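PDB 2IMR: aminodeoxyfutalosine deaminase, which catalyses the zinc-dependent deamination of aminodeoxyfutalosine to futalosine in menaquinone biosynthesis, and more weakly that of adenosine and several related nucleosides. Local coordinates for residues V241-T246 against L332-F337. Numbering follows the deposited sequence.
Sequences VAEHPT and LECGTF
Cys-334 and Glu-243 make the most intimate part of this contact, the cysteine CB lying 3.0 Å from the backbone O of Glu-243. From CB, the Glu-243 side chain puts CG anti to the backbone N (chi1 179°) and stays extended beyond. CG meets the sulfur, 3.6 Å from Cys-334 SG. At the carboxylate the two oxygens part company: OE2 rests 3.7 Å from CD1 of Leu-332, whereas OE1 is hydrogen-bonded to the hydroxyl of Tyr-114. The flank of the proposed proton donor is thus lined by a thiol and a leucine methyl, with Tyr-114 anchoring one oxygen. The Glu-243 side chain also lies close to those of the zinc ligands Asp-354 and His-240, its nearest atom about 7 Å from the zinc ion.

The CD2 and NE2 side of the ring of His-244, the N-cap of helix 245-253, comes up to the carbonyls that follow helix 326-331, NE2 3.6 Å from Glu-333 O. Its ND1 accepts from Thr-246 N at 3.2 Å in a nearly straight bond and also shares a hydrogen bond with Thr-246 OG1, which together fix the ring's rotation. Cys-334 SG and Leu-332 O lie at the ring edge, and CD of Pro-245 lies above one face, offset toward the rim. Replacing His-244 with an alanine would probably leave Thr-246 N without its capping acceptor and open a gap beside Leu-332 O and Cys-334 SG. Pro-245 CD also reaches across, 3.4 Å from Cys-334 O, a carbonyl that accepts a hydrogen bond from Asn-306.

Glu-333, with positive phi, is the C-prime residue of the Schellman motif ending helix 326-331. In the amidohydrolase barrel, the contact joins the turn between strand 238-241 and helix 245-253 to the loop between helix 326-331, which follows strand 322-324, and helix 339-344.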
loop_
_atom_site.group_PDB
_atom_site.type_symbol
_atom_site.label_atom_id
_atom_site.label_comp_id
_atom_site.label_asym_id
_atom_site.label_seq_id
_atom_site.Cartn_x
_atom_site.Cartn_y
_atom_site.Cartn_z
ATOM N N VAL A 241 0.456 5.034 9.350
ATOM C CA VAL A 241 1.275 5.565 10.436
ATOM C C VAL A 241 2.236 6.671 10.022
ATOM O O VAL A 241 2.919 6.560 9.002
ATOM C CB VAL A 241 2.094 4.431 11.099
ATOM C CG1 VAL A 241 2.904 4.977 12.274
ATOM C CG2 VAL A 241 1.156 3.326 11.564
ATOM N N ALA A 242 2.271 7.733 10.827
ATOM C CA ALA A 242 3.158 8.877 10.606
ATOM C C ALA A 242 3.090 9.472 9.198
ATOM O O ALA A 242 4.118 9.838 8.611
ATOM C CB ALA A 242 4.603 8.480 10.937
ATOM N N GLU A 243 1.877 9.600 8.674
ATOM C CA GLU A 243 1.689 10.141 7.333
ATOM C C GLU A 243 2.091 11.605 7.203
ATOM O O GLU A 243 2.874 11.948 6.321
ATOM C CB GLU A 243 0.233 9.966 6.884
ATOM C CG GLU A 243 -0.037 10.540 5.490
ATOM C CD GLU A 243 -1.452 10.310 5.018
ATOM O OE1 GLU A 243 -2.336 10.094 5.875
ATOM O OE2 GLU A 243 -1.689 10.364 3.792
ATOM N N HIS A 244 1.570 12.460 8.084
ATOM C CA HIS A 244 1.862 13.894 8.048
ATOM C C HIS A 244 2.776 14.284 9.217
ATOM O O HIS A 244 2.700 13.695 10.292
ATOM C CB HIS A 244 0.537 14.672 8.110
ATOM C CG HIS A 244 0.646 16.108 7.702
ATOM N ND1 HIS A 244 0.959 17.115 8.588
ATOM C CD2 HIS A 244 0.489 16.704 6.496
ATOM C CE1 HIS A 244 0.990 18.270 7.945
ATOM N NE2 HIS A 244 0.709 18.047 6.675
ATOM N N PRO A 245 3.665 15.272 9.016
ATOM C CA PRO A 245 4.556 15.668 10.112
ATOM C C PRO A 245 3.850 16.091 11.398
ATOM O O PRO A 245 4.393 15.914 12.491
ATOM C CB PRO A 245 5.393 16.797 9.498
ATOM C CG PRO A 245 4.516 17.342 8.411
ATOM C CD PRO A 245 3.915 16.090 7.816
ATOM N N THR A 246 2.646 16.641 11.274
ATOM C CA THR A 246 1.897 17.079 12.444
ATOM C C THR A 246 1.458 15.909 13.333
ATOM O O THR A 246 1.057 16.112 14.482
ATOM C CB THR A 246 0.667 17.924 12.037
ATOM O OG1 THR A 246 -0.071 17.249 11.015
ATOM C CG2 THR A 246 1.113 19.287 11.514
ATOM N N LEU A 332 -0.485 15.724 -0.641
ATOM C CA LEU A 332 -0.961 16.041 0.700
ATOM C C LEU A 332 0.097 16.775 1.517
ATOM O O LEU A 332 -0.090 17.027 2.710
ATOM C CB LEU A 332 -1.416 14.760 1.418
ATOM C CG LEU A 332 -2.787 14.262 0.938
ATOM C CD1 LEU A 332 -3.051 12.840 1.416
ATOM C CD2 LEU A 332 -3.867 15.210 1.451
ATOM N N GLU A 333 1.204 17.121 0.861
ATOM C CA GLU A 333 2.310 17.844 1.489
ATOM C C GLU A 333 2.738 17.188 2.796
ATOM O O GLU A 333 2.929 17.861 3.813
ATOM C CB GLU A 333 1.904 19.303 1.734
ATOM C CG GLU A 333 1.207 19.929 0.524
ATOM C CD GLU A 333 0.951 21.418 0.668
ATOM O OE1 GLU A 333 0.644 21.880 1.785
ATOM O OE2 GLU A 333 1.045 22.129 -0.354
ATOM N N CYS A 334 2.910 15.872 2.755
ATOM C CA CYS A 334 3.301 15.106 3.936
ATOM C C CYS A 334 4.793 14.959 4.124
ATOM O O CYS A 334 5.246 14.501 5.171
ATOM C CB CYS A 334 2.728 13.699 3.862
ATOM S SG CYS A 334 0.952 13.626 3.854
ATOM N N GLY A 335 5.557 15.334 3.110
ATOM C CA GLY A 335 6.990 15.149 3.191
ATOM C C GLY A 335 7.292 13.952 2.307
ATOM O O GLY A 335 6.396 13.456 1.614
ATOM N N THR A 336 8.527 13.463 2.334
ATOM C CA THR A 336 8.896 12.342 1.479
ATOM C C THR A 336 9.387 11.114 2.245
ATOM O O THR A 336 10.246 11.222 3.114
ATOM C CB THR A 336 9.991 12.778 0.475
ATOM O OG1 THR A 336 9.519 13.902 -0.279
ATOM C CG2 THR A 336 10.333 11.647 -0.482
ATOM N N PHE A 337 8.810 9.958 1.919
ATOM C CA PHE A 337 9.174 8.674 2.521
ATOM C C PHE A 337 10.667 8.455 2.279
ATOM O O PHE A 337 11.137 8.578 1.151
ATOM C CB PHE A 337 8.367 7.556 1.844
ATOM C CG PHE A 337 8.771 6.163 2.247
ATOM C CD1 PHE A 337 8.519 5.688 3.531
ATOM C CD2 PHE A 337 9.368 5.306 1.319
ATOM C CE1 PHE A 337 8.848 4.385 3.887
ATOM C CE2 PHE A 337 9.702 4.001 1.665
ATOM C CZ PHE A 337 9.441 3.536 2.954
#